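Local coordinates for catechol 1,2 dioxygenase (PDB 2XSU), which probably catalyses intradiol cleavage of catechol by dioxygen to cis,cis-muconate, the first step in channelling catechol into the beta-ketoadipate pathway, with a ferric ion as cofactor, at residues P104-G109 with T239-I244; G121-D126 with R181-D186; I138-V143 with K190-T195; E157-N162 with H225-V230. The protein carries 1 engineered substitution. All blocks are in the same frame, centred on the assembly; numbering follows the deposited sequence.

Overall arrangement
From the N terminus the chain runs through the helical region and then meets, at 104-109, strand 238-244; contact 1 thus closes a loop of about 130 residues that encloses all the other contacts. Within it, contact 2 (121-126 with 181-186), contact 3 (138-143 with 190-195) and contact 4 (157-162 with 225-230) all cross one another. Contact 3 pairs two neighbouring strands, and contact 2 lays the short strand 122-124 against strand 180-184, with Met125 reaching Val158 and His160 of contact 4. Contact 4 carries two iron ligands. Backbone bonds from Thr240 and Phe242 join strand 238-244 of contact 1 to strand 221-231, which bears the iron ligand His227.

Contact 1 of 4, residues P104-G109 with T239-I244; sequences PRTIEG and TTQFNI
Two peptide carbonyls each receive a donor from the opposite segment: Pro104 O is met by Thr240 OG1, and Thr239 O by Thr106 N. The hydroxyl comes to the tip of the first, OG1 of Thr240 donating to Pro104 O at 2.8 Å with a C=O...O angle of 162°, nearly along the C=O axis; OG1 stands anti to the backbone N (chi1 -165°), which turns it to the loop. Thr106 N reaches Thr239 O at 3.1 Å, tilted 24° out of the carbonyl plane, and Arg105 CA makes a CA-H...O contact with the same oxygen. Methyls fill in around these bonds: Thr106 CG2 sits 3.5 Å from Gln241 CG, and Thr239 CG2 lies 3.9 Å from Glu108 CB. Threonine suits such places because one branch can bond while the other packs. One water links Ile107 O with Thr240 O, and another joins Glu108 OE1 to Thr239 OG1. Beyond the pair, Arg105 forms salt bridges with Asp91 and Asp94, Thr106 OG1 bonds to Ala257 O, and Glu108 pairs with Arg309. The loop following helix 82-96 is thus joined to strand 238-244 of the iron-bearing beta domain, as helical and beta parts meet in intradiol dioxygenases.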
# COMPACT_ATOMS: atom_id res chain seq x y z
N PRO A 104 -13.36 -28.33 -6.14
CA PRO A 104 -12.72 -27.42 -5.17
C PRO A 104 -12.43 -26.03 -5.75
O PRO A 104 -12.15 -25.89 -6.94
CB PRO A 104 -11.37 -28.11 -4.88
CG PRO A 104 -11.57 -29.52 -5.21
CD PRO A 104 -12.54 -29.53 -6.35
N ARG A 105 -12.49 -25.02 -4.89
CA ARG A 105 -12.07 -23.66 -5.23
C ARG A 105 -10.56 -23.47 -5.15
O ARG A 105 -9.88 -24.18 -4.40
CB ARG A 105 -12.75 -22.65 -4.31
CG ARG A 105 -12.35 -22.80 -2.83
CD ARG A 105 -12.66 -21.58 -1.96
NE ARG A 105 -14.05 -21.13 -2.00
CZ ARG A 105 -15.06 -21.58 -1.24
NH1 ARG A 105 -14.92 -22.58 -0.37
NH2 ARG A 105 -16.26 -21.02 -1.40
N THR A 106 -10.05 -22.53 -5.93
CA THR A 106 -8.73 -21.98 -5.66
C THR A 106 -8.64 -20.52 -6.08
O THR A 106 -9.68 -19.90 -6.39
CB THR A 106 -7.59 -22.89 -6.17
OG1 THR A 106 -6.37 -22.52 -5.51
CG2 THR A 106 -7.43 -22.82 -7.71
N ILE A 107 -7.44 -19.95 -6.04
CA ILE A 107 -7.33 -18.48 -6.16
C ILE A 107 -7.68 -17.96 -7.54
O ILE A 107 -7.46 -18.66 -8.57
CB ILE A 107 -5.95 -17.97 -5.73
CG1 ILE A 107 -4.88 -18.34 -6.76
CG2 ILE A 107 -5.63 -18.50 -4.32
CD1 ILE A 107 -3.47 -17.69 -6.44
N GLU A 108 -8.26 -16.77 -7.57
CA GLU A 108 -8.58 -16.09 -8.83
C GLU A 108 -7.32 -15.57 -9.54
O GLU A 108 -7.27 -15.58 -10.78
CB GLU A 108 -9.51 -14.91 -8.54
CG GLU A 108 -10.07 -14.18 -9.76
CD GLU A 108 -11.01 -13.04 -9.37
OE1 GLU A 108 -11.77 -13.18 -8.39
OE2 GLU A 108 -11.00 -11.99 -10.07
N GLY A 109 -6.33 -15.10 -8.78
CA GLY A 109 -5.23 -14.32 -9.36
C GLY A 109 -5.72 -12.92 -9.71
O GLY A 109 -6.91 -12.62 -9.61
N THR A 239 -14.94 -20.30 -8.30
CA THR A 239 -13.67 -19.78 -8.79
C THR A 239 -12.66 -20.91 -8.67
O THR A 239 -12.43 -21.43 -7.58
CB THR A 239 -13.18 -18.57 -7.95
OG1 THR A 239 -14.14 -17.51 -8.02
CG2 THR A 239 -11.78 -18.07 -8.47
N THR A 240 -12.09 -21.35 -9.79
CA THR A 240 -11.17 -22.49 -9.74
C THR A 240 -10.12 -22.43 -10.86
O THR A 240 -10.00 -21.41 -11.54
CB THR A 240 -11.95 -23.84 -9.72
OG1 THR A 240 -11.07 -24.91 -9.32
CG2 THR A 240 -12.57 -24.12 -11.06
N GLN A 241 -9.30 -23.48 -10.96
CA GLN A 241 -8.37 -23.66 -12.08
C GLN A 241 -8.10 -25.14 -12.27
O GLN A 241 -8.46 -25.95 -11.43
CB GLN A 241 -7.05 -22.95 -11.83
CG GLN A 241 -6.16 -23.61 -10.83
CD GLN A 241 -4.90 -22.80 -10.57
OE1 GLN A 241 -4.77 -21.64 -11.00
NE2 GLN A 241 -3.96 -23.42 -9.86
N PHE A 242 -7.44 -25.48 -13.38
CA PHE A 242 -6.68 -26.73 -13.36
C PHE A 242 -5.21 -26.44 -13.60
O PHE A 242 -4.86 -25.42 -14.24
CB PHE A 242 -7.21 -27.83 -14.34
CG PHE A 242 -7.09 -27.50 -15.80
CD1 PHE A 242 -5.87 -27.58 -16.48
CD2 PHE A 242 -8.23 -27.17 -16.55
CE1 PHE A 242 -5.76 -27.27 -17.85
CE2 PHE A 242 -8.14 -26.87 -17.93
CZ PHE A 242 -6.90 -26.91 -18.58
N ASN A 243 -4.36 -27.29 -13.01
CA ASN A 243 -2.93 -27.31 -13.29
C ASN A 243 -2.67 -28.54 -14.13
O ASN A 243 -3.56 -29.40 -14.29
CB ASN A 243 -2.14 -27.44 -12.01
CG ASN A 243 -2.15 -26.19 -11.21
OD1 ASN A 243 -1.50 -25.20 -11.59
ND2 ASN A 243 -2.90 -26.19 -10.13
N ILE A 244 -1.48 -28.57 -14.73
CA ILE A 244 -1.15 -29.65 -15.67
C ILE A 244 -0.03 -30.48 -15.09
O ILE A 244 1.03 -29.95 -14.72
CB ILE A 244 -0.77 -29.06 -17.05
CG1 ILE A 244 -1.96 -28.27 -17.62
CG2 ILE A 244 -0.34 -30.19 -18.02
CD1 ILE A 244 -1.69 -27.55 -18.90
O HOH W 1 -8.83 -18.86 -11.04
O HOH W 2 -13.45 -15.06 -7.11

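Contact 2 of 4, residues G121-D126 with R181-D186; sequences GFARMD and RTILTD
Gly121 N-H donates to Leu184 O (N...O 2.8 Å), and the residue lies against Ile183 CG2. Its positive phi (79°) suits glycine, and the bare CA of Gly121 comes to 4.2 Å from Asp186 CB; a water donates to both Gly121 O and Asp186 OD2. Phe122 points away at its CB and adds little but backbone. Ala123 points inward, CB meeting Ile183 CG1 at 3.7 Å, a fit that a small side chain permits. Arg124 offers its carbonyl: Arg181 NE reaches Arg124 O at 3.0 Å and NH2 reaches it at 3.2 Å, both bonds weak, while the Arg124 guanidinium grips Asp126 side-on in a salt bridge, NE and NH2 each taking one carboxylate oxygen. The Met125 and Arg181 chains pass antiparallel, CG to CG 3.7 Å, and Met125 O lies over one face of the Arg181 guanidinium. The bend of Arg181 at chi2 (-66°) brings the group back over this turn. Segments 122-124 and 181-184 run nearly antiparallel, 162° apart, but with axes 7.0 Å apart they are not hydrogen-bonded as neighbours: strand 122-124 pairs with strand 190-196, and strand 180-184 with 155-159 and 118-120, Met125 resting on Val158 and His160.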
# COMPACT_ATOMS: atom_id res chain seq x y z
N GLY A 121 -21.51 -23.53 -26.30
CA GLY A 121 -20.98 -24.89 -26.46
C GLY A 121 -19.52 -25.04 -26.87
O GLY A 121 -18.83 -25.98 -26.44
N PHE A 122 -19.04 -24.12 -27.70
CA PHE A 122 -17.69 -24.18 -28.26
C PHE A 122 -17.09 -22.79 -28.43
O PHE A 122 -17.79 -21.85 -28.83
CB PHE A 122 -17.72 -24.88 -29.64
CG PHE A 122 -16.39 -24.89 -30.34
CD1 PHE A 122 -15.53 -25.98 -30.20
CD2 PHE A 122 -16.00 -23.81 -31.13
CE1 PHE A 122 -14.27 -25.98 -30.83
CE2 PHE A 122 -14.76 -23.80 -31.76
CZ PHE A 122 -13.88 -24.88 -31.60
N ALA A 123 -15.79 -22.64 -28.14
CA ALA A 123 -15.08 -21.41 -28.49
C ALA A 123 -13.67 -21.74 -28.87
O ALA A 123 -13.05 -22.62 -28.23
CB ALA A 123 -15.04 -20.45 -27.32
N ARG A 124 -13.14 -21.05 -29.86
CA ARG A 124 -11.70 -21.05 -30.08
C ARG A 124 -11.13 -19.85 -29.34
O ARG A 124 -11.55 -18.73 -29.56
CB ARG A 124 -11.30 -21.04 -31.57
CG ARG A 124 -9.79 -20.95 -31.71
CD ARG A 124 -9.28 -21.27 -33.10
NE ARG A 124 -7.83 -21.16 -33.12
CZ ARG A 124 -7.07 -21.38 -34.18
NH1 ARG A 124 -7.62 -21.73 -35.35
NH2 ARG A 124 -5.76 -21.22 -34.09
N MET A 125 -10.18 -20.09 -28.42
CA MET A 125 -9.64 -19.04 -27.54
C MET A 125 -8.48 -18.24 -28.11
O MET A 125 -8.25 -17.10 -27.70
CB MET A 125 -9.19 -19.69 -26.23
CG MET A 125 -10.32 -20.39 -25.45
SD MET A 125 -9.71 -21.02 -23.86
CE MET A 125 -9.32 -19.46 -23.05
N ASP A 126 -7.71 -18.83 -29.04
CA ASP A 126 -6.51 -18.15 -29.54
C ASP A 126 -6.71 -17.57 -30.94
O ASP A 126 -7.59 -18.02 -31.67
CB ASP A 126 -5.31 -19.12 -29.60
CG ASP A 126 -5.49 -20.21 -30.65
OD1 ASP A 126 -6.39 -21.06 -30.51
OD2 ASP A 126 -4.69 -20.21 -31.63
N ARG A 181 -12.30 -16.31 -22.94
CA ARG A 181 -13.62 -16.62 -23.53
C ARG A 181 -14.66 -16.95 -22.47
O ARG A 181 -14.33 -17.48 -21.39
CB ARG A 181 -13.54 -17.78 -24.52
CG ARG A 181 -12.68 -17.55 -25.76
CD ARG A 181 -13.27 -16.47 -26.70
NE ARG A 181 -12.46 -16.42 -27.92
CZ ARG A 181 -11.40 -15.65 -28.11
NH1 ARG A 181 -11.01 -14.80 -27.17
NH2 ARG A 181 -10.72 -15.70 -29.27
N THR A 182 -15.92 -16.71 -22.81
CA THR A 182 -17.04 -17.21 -22.05
C THR A 182 -17.77 -18.20 -22.93
O THR A 182 -18.16 -17.85 -24.07
CB THR A 182 -18.01 -16.07 -21.67
OG1 THR A 182 -17.32 -15.15 -20.82
CG2 THR A 182 -19.27 -16.61 -20.95
N ILE A 183 -17.96 -19.40 -22.41
CA ILE A 183 -18.65 -20.49 -23.14
C ILE A 183 -19.89 -20.91 -22.34
O ILE A 183 -19.79 -21.27 -21.17
CB ILE A 183 -17.75 -21.75 -23.35
CG1 ILE A 183 -16.42 -21.39 -23.98
CG2 ILE A 183 -18.48 -22.78 -24.24
CD1 ILE A 183 -15.39 -22.55 -23.94
N LEU A 184 -21.07 -20.88 -22.97
CA LEU A 184 -22.27 -21.35 -22.26
C LEU A 184 -22.44 -22.82 -22.55
O LEU A 184 -22.38 -23.24 -23.70
CB LEU A 184 -23.54 -20.57 -22.71
CG LEU A 184 -23.47 -19.05 -22.60
CD1 LEU A 184 -24.73 -18.38 -23.25
CD2 LEU A 184 -23.30 -18.62 -21.15
N THR A 185 -22.65 -23.63 -21.51
CA THR A 185 -22.76 -25.08 -21.73
C THR A 185 -23.99 -25.38 -22.62
O THR A 185 -25.02 -24.68 -22.54
CB THR A 185 -22.85 -25.92 -20.45
OG1 THR A 185 -23.94 -25.45 -19.66
CG2 THR A 185 -21.52 -25.77 -19.62
N ASP A 186 -23.85 -26.39 -23.46
CA ASP A 186 -24.90 -26.72 -24.43
C ASP A 186 -25.96 -27.62 -23.80
O ASP A 186 -25.98 -27.85 -22.58
CB ASP A 186 -24.27 -27.35 -25.69
CG ASP A 186 -23.59 -28.70 -25.43
OD1 ASP A 186 -23.93 -29.42 -24.47
OD2 ASP A 186 -22.71 -29.06 -26.24
O HOH W 3 -20.03 -28.58 -26.41

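Contact 3 of 4, residues I138-V143 with K190-T195; sequences IIEGTV and KYVALT
This is an antiparallel pairing of strands 136-145 and 190-196, adjacent members of the curled mixed sheet; the axes of segments 138-143 and 190-195 come to 4.7 Å. Ile139 with Ala193 and Gly141 with Tyr191 are the hydrogen-bonded pairs, the first held by Ile139 N to Ala193 O and Ala193 N to Ile139 O, the second by the equivalent two bonds. The buried face carries Ile139, Tyr191 and Ala193. With CG between the backbone N and carbonyl carbon (chi1 76°), the Tyr191 ring folds across the neighbouring strand and lies over Gly141, whose N is 3.5 Å above the ring plane, offset toward the rim. Glycine suits this place because no side chain blocks the ring. Ile139 CG2 reaches Tyr191 CE1 at 4.0 Å, while Tyr191 OH bonds to Phe289 O and Tyr228 OH. The face with Ile138, Glu140, Thr142, Lys190, Val192 and Leu194 mixes apolar and charged groups and is mostly partly exposed: Ile138 CG1 meets Leu194 CD1 at 3.8 Å, and Glu140 lies beside Val192, OE2 3.5 Å from CG2. Lys190, bent along its length, carries NZ back to Glu140 OE2 in a salt bridge whose hydrogen bond, at 3.4 Å, is weak; Glu140 OE1 is taken by Arg278 and His286. Tyr191 over Gly141 is a cross-strand aromatic-glycine pair, the so-called aromatic rescue of glycine, here within the beta domain typical of intradiol dioxygenases.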
# COMPACT_ATOMS: atom_id res chain seq x y z
N ILE A 138 -7.01 -28.91 -26.79
CA ILE A 138 -8.46 -28.94 -26.63
C ILE A 138 -8.78 -29.25 -25.17
O ILE A 138 -8.25 -30.24 -24.59
CB ILE A 138 -9.10 -30.01 -27.53
CG1 ILE A 138 -8.99 -29.56 -28.99
CG2 ILE A 138 -10.56 -30.28 -27.08
CD1 ILE A 138 -9.42 -30.59 -30.05
N ILE A 139 -9.63 -28.41 -24.58
CA ILE A 139 -10.15 -28.63 -23.24
C ILE A 139 -11.61 -28.91 -23.38
O ILE A 139 -12.33 -28.17 -24.08
CB ILE A 139 -10.04 -27.37 -22.34
CG1 ILE A 139 -8.62 -26.82 -22.37
CG2 ILE A 139 -10.50 -27.68 -20.93
CD1 ILE A 139 -8.50 -25.43 -21.71
N GLU A 140 -12.10 -29.96 -22.73
CA GLU A 140 -13.54 -30.18 -22.68
C GLU A 140 -14.03 -30.78 -21.40
O GLU A 140 -13.25 -31.37 -20.63
CB GLU A 140 -14.07 -30.93 -23.89
CG GLU A 140 -13.71 -32.37 -24.00
CD GLU A 140 -14.01 -32.91 -25.42
OE1 GLU A 140 -13.35 -33.85 -25.85
OE2 GLU A 140 -14.90 -32.40 -26.12
N GLY A 141 -15.31 -30.54 -21.12
CA GLY A 141 -15.90 -31.02 -19.89
C GLY A 141 -17.40 -30.90 -19.90
O GLY A 141 -17.97 -30.25 -20.77
N THR A 142 -18.00 -31.54 -18.90
CA THR A 142 -19.42 -31.45 -18.64
C THR A 142 -19.61 -30.75 -17.30
O THR A 142 -18.86 -31.02 -16.34
CB THR A 142 -20.02 -32.88 -18.59
OG1 THR A 142 -19.72 -33.57 -19.82
CG2 THR A 142 -21.56 -32.83 -18.38
N VAL A 143 -20.60 -29.87 -17.22
CA VAL A 143 -20.94 -29.20 -15.97
C VAL A 143 -22.20 -29.88 -15.41
O VAL A 143 -23.22 -29.97 -16.11
CB VAL A 143 -21.16 -27.69 -16.15
CG1 VAL A 143 -21.52 -27.00 -14.80
CG2 VAL A 143 -19.89 -27.04 -16.77
N LYS A 190 -22.25 -29.62 -21.97
CA LYS A 190 -20.86 -29.65 -22.44
C LYS A 190 -20.31 -28.29 -22.84
O LYS A 190 -21.03 -27.43 -23.37
CB LYS A 190 -20.72 -30.59 -23.64
CG LYS A 190 -20.79 -32.10 -23.33
CD LYS A 190 -19.46 -32.68 -22.76
CE LYS A 190 -18.17 -32.24 -23.50
NZ LYS A 190 -18.06 -32.75 -24.91
N TYR A 191 -19.01 -28.08 -22.55
CA TYR A 191 -18.23 -27.02 -23.16
C TYR A 191 -16.98 -27.61 -23.85
O TYR A 191 -16.43 -28.62 -23.42
CB TYR A 191 -17.84 -25.93 -22.13
CG TYR A 191 -16.70 -26.37 -21.21
CD1 TYR A 191 -15.38 -26.00 -21.50
CD2 TYR A 191 -16.95 -27.17 -20.10
CE1 TYR A 191 -14.29 -26.45 -20.68
CE2 TYR A 191 -15.89 -27.61 -19.25
CZ TYR A 191 -14.59 -27.23 -19.56
OH TYR A 191 -13.55 -27.66 -18.76
N VAL A 192 -16.53 -26.95 -24.90
CA VAL A 192 -15.29 -27.30 -25.58
C VAL A 192 -14.55 -26.01 -25.90
O VAL A 192 -15.11 -25.07 -26.50
CB VAL A 192 -15.55 -28.05 -26.93
CG1 VAL A 192 -14.24 -28.38 -27.65
CG2 VAL A 192 -16.38 -29.30 -26.70
N ALA A 193 -13.29 -25.95 -25.47
CA ALA A 193 -12.40 -24.89 -25.84
C ALA A 193 -11.25 -25.41 -26.70
O ALA A 193 -10.52 -26.31 -26.30
CB ALA A 193 -11.85 -24.18 -24.59
N LEU A 194 -11.08 -24.80 -27.86
CA LEU A 194 -9.90 -25.02 -28.71
C LEU A 194 -8.92 -23.88 -28.48
O LEU A 194 -9.22 -22.69 -28.68
CB LEU A 194 -10.32 -25.13 -30.20
CG LEU A 194 -9.17 -25.19 -31.23
CD1 LEU A 194 -8.25 -26.40 -31.03
CD2 LEU A 194 -9.75 -25.16 -32.67
N THR A 195 -7.72 -24.22 -28.00
CA THR A 195 -6.78 -23.19 -27.57
C THR A 195 -5.33 -23.65 -27.76
O THR A 195 -5.06 -24.50 -28.63
CB THR A 195 -7.11 -22.76 -26.09
OG1 THR A 195 -6.38 -21.59 -25.74
CG2 THR A 195 -6.86 -23.89 -25.08

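Contact 4 of 4, residues E157-N162 with H225-V230; sequences EVWHAN and HVHYFV. With FE (Fe (III) ion), chain B.
His227 holds the ferric ion through NE2 at 2.1 Å and lays its ring flat against the indole of Trp159. His225 supplies a second NE2, also at 2.1 Å, and a water takes another position; Tyr167 and Tyr201 complete the set. The His227 ring and the five-membered ring of Trp159 form an offset stack, centroids 4.3 Å apart and planes at 8°, and His227 CB stands 3.3 Å from the centroid of the six-membered ring, a CH-pi contact. Trp159 CG, between the backbone N and the carbonyl carbon (chi1 67°), lays the indole across the neighbouring strand; its breadth suits this place, covering one face of the imidazole, which the iron bond holds. Behind His225, ND1 donates to Pro223 O and fixes the ring from the far side. Two histidines and two tyrosines on ferric iron is the hallmark of the intradiol dioxygenases; here both histidines come from segment 225-230, with His227 on the strand paired antiparallel with 155-159. Phe229 flanks Trp159, CE2 3.7 Å from Trp159 CH2, its ring inclined at 47° to the six-membered ring. Glu157 N to Phe229 O (2.8 Å) and His227 N to Trp159 O (3.0 Å) set the register. On the opposite face of the sheet, Val158 CG1 sits over the centre of the Tyr228 ring, a CH-pi contact. Farther out, His160 NE2 bonds to Thr195, and Glu157 OE1 to Tyr112.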
# COMPACT_ATOMS: atom_id res chain seq x y z
N GLU A 157 -16.28 -19.37 -17.76
CA GLU A 157 -15.37 -18.32 -18.15
C GLU A 157 -13.96 -18.81 -17.97
O GLU A 157 -13.62 -19.25 -16.88
CB GLU A 157 -15.59 -17.07 -17.30
CG GLU A 157 -17.00 -16.51 -17.42
CD GLU A 157 -17.13 -15.21 -16.66
OE1 GLU A 157 -16.49 -14.22 -17.07
OE2 GLU A 157 -17.92 -15.19 -15.66
N VAL A 158 -13.16 -18.75 -19.05
CA VAL A 158 -11.77 -19.25 -19.01
C VAL A 158 -10.79 -18.18 -19.46
O VAL A 158 -11.07 -17.38 -20.37
CB VAL A 158 -11.59 -20.57 -19.84
CG1 VAL A 158 -12.19 -21.75 -19.09
CG2 VAL A 158 -12.28 -20.43 -21.18
N TRP A 159 -9.65 -18.12 -18.77
CA TRP A 159 -8.54 -17.29 -19.23
C TRP A 159 -7.21 -17.94 -18.87
O TRP A 159 -7.10 -18.63 -17.85
CB TRP A 159 -8.66 -15.83 -18.70
CG TRP A 159 -8.52 -15.59 -17.16
CD1 TRP A 159 -7.45 -15.03 -16.53
CD2 TRP A 159 -9.51 -15.84 -16.14
NE1 TRP A 159 -7.70 -14.95 -15.16
CE2 TRP A 159 -8.95 -15.43 -14.90
CE3 TRP A 159 -10.80 -16.40 -16.15
CZ2 TRP A 159 -9.64 -15.58 -13.67
CZ3 TRP A 159 -11.50 -16.55 -14.94
CH2 TRP A 159 -10.91 -16.12 -13.70
N HIS A 160 -6.22 -17.74 -19.72
CA HIS A 160 -4.88 -18.33 -19.48
C HIS A 160 -3.79 -17.61 -20.28
O HIS A 160 -4.09 -16.76 -21.15
CB HIS A 160 -4.90 -19.86 -19.75
CG HIS A 160 -5.02 -20.26 -21.19
ND1 HIS A 160 -3.96 -20.18 -22.09
CD2 HIS A 160 -6.05 -20.81 -21.87
CE1 HIS A 160 -4.37 -20.64 -23.27
NE2 HIS A 160 -5.62 -21.05 -23.16
N ALA A 161 -2.54 -17.96 -19.97
CA ALA A 161 -1.34 -17.39 -20.59
C ALA A 161 -1.01 -17.96 -21.97
O ALA A 161 -1.36 -19.13 -22.31
CB ALA A 161 -0.13 -17.55 -19.66
N ASN A 162 -0.31 -17.14 -22.74
CA ASN A 162 0.22 -17.58 -24.05
C ASN A 162 1.51 -18.40 -23.92
O ASN A 162 1.90 -18.80 -22.80
CB ASN A 162 0.35 -16.40 -25.04
CG ASN A 162 1.56 -15.52 -24.76
OD1 ASN A 162 2.34 -15.71 -23.81
ND2 ASN A 162 1.75 -14.53 -25.65
N HIS A 225 -1.40 -23.31 -15.92
CA HIS A 225 -2.77 -23.44 -15.39
C HIS A 225 -3.76 -22.70 -16.30
O HIS A 225 -3.37 -21.82 -17.08
CB HIS A 225 -2.87 -22.85 -13.95
CG HIS A 225 -2.47 -21.40 -13.87
ND1 HIS A 225 -1.16 -20.99 -13.75
CD2 HIS A 225 -3.22 -20.26 -13.91
CE1 HIS A 225 -1.11 -19.67 -13.72
NE2 HIS A 225 -2.34 -19.19 -13.80
N VAL A 226 -5.02 -23.08 -16.18
CA VAL A 226 -6.12 -22.35 -16.84
C VAL A 226 -7.12 -21.96 -15.76
O VAL A 226 -7.54 -22.80 -14.94
CB VAL A 226 -6.80 -23.26 -17.92
CG1 VAL A 226 -8.05 -22.56 -18.53
CG2 VAL A 226 -5.79 -23.63 -19.04
N HIS A 227 -7.51 -20.68 -15.75
CA HIS A 227 -8.45 -20.16 -14.76
C HIS A 227 -9.90 -20.38 -15.19
O HIS A 227 -10.21 -20.31 -16.39
CB HIS A 227 -8.25 -18.63 -14.69
CG HIS A 227 -6.94 -18.20 -14.11
ND1 HIS A 227 -6.75 -18.09 -12.75
CD2 HIS A 227 -5.77 -17.81 -14.69
CE1 HIS A 227 -5.52 -17.67 -12.51
NE2 HIS A 227 -4.89 -17.52 -13.66
N TYR A 228 -10.79 -20.56 -14.20
CA TYR A 228 -12.23 -20.70 -14.43
C TYR A 228 -13.06 -19.88 -13.45
O TYR A 228 -12.81 -19.92 -12.24
CB TYR A 228 -12.65 -22.16 -14.20
CG TYR A 228 -12.33 -23.14 -15.27
CD1 TYR A 228 -11.01 -23.55 -15.50
CD2 TYR A 228 -13.36 -23.72 -16.04
CE1 TYR A 228 -10.72 -24.48 -16.50
CE2 TYR A 228 -13.07 -24.67 -17.03
CZ TYR A 228 -11.74 -25.04 -17.24
OH TYR A 228 -11.41 -25.95 -18.21
N PHE A 229 -14.06 -19.16 -13.97
CA PHE A 229 -15.29 -18.88 -13.19
C PHE A 229 -16.40 -19.75 -13.79
O PHE A 229 -16.56 -19.78 -15.01
CB PHE A 229 -15.79 -17.43 -13.34
CG PHE A 229 -14.98 -16.37 -12.65
CD1 PHE A 229 -14.58 -16.51 -11.31
CD2 PHE A 229 -14.66 -15.18 -13.31
CE1 PHE A 229 -13.85 -15.51 -10.66
CE2 PHE A 229 -13.94 -14.18 -12.67
CZ PHE A 229 -13.52 -14.34 -11.33
N VAL A 230 -17.17 -20.44 -12.95
CA VAL A 230 -18.34 -21.19 -13.44
C VAL A 230 -19.55 -20.74 -12.64
O VAL A 230 -19.52 -20.72 -11.42
CB VAL A 230 -18.15 -22.73 -13.37
CG1 VAL A 230 -19.35 -23.46 -14.08
CG2 VAL A 230 -16.80 -23.15 -14.04
FE FE B . -2.86 -17.14 -13.98
O HOH W 4 -2.29 -19.24 -17.35
O HOH W 5 -2.89 -15.37 -12.77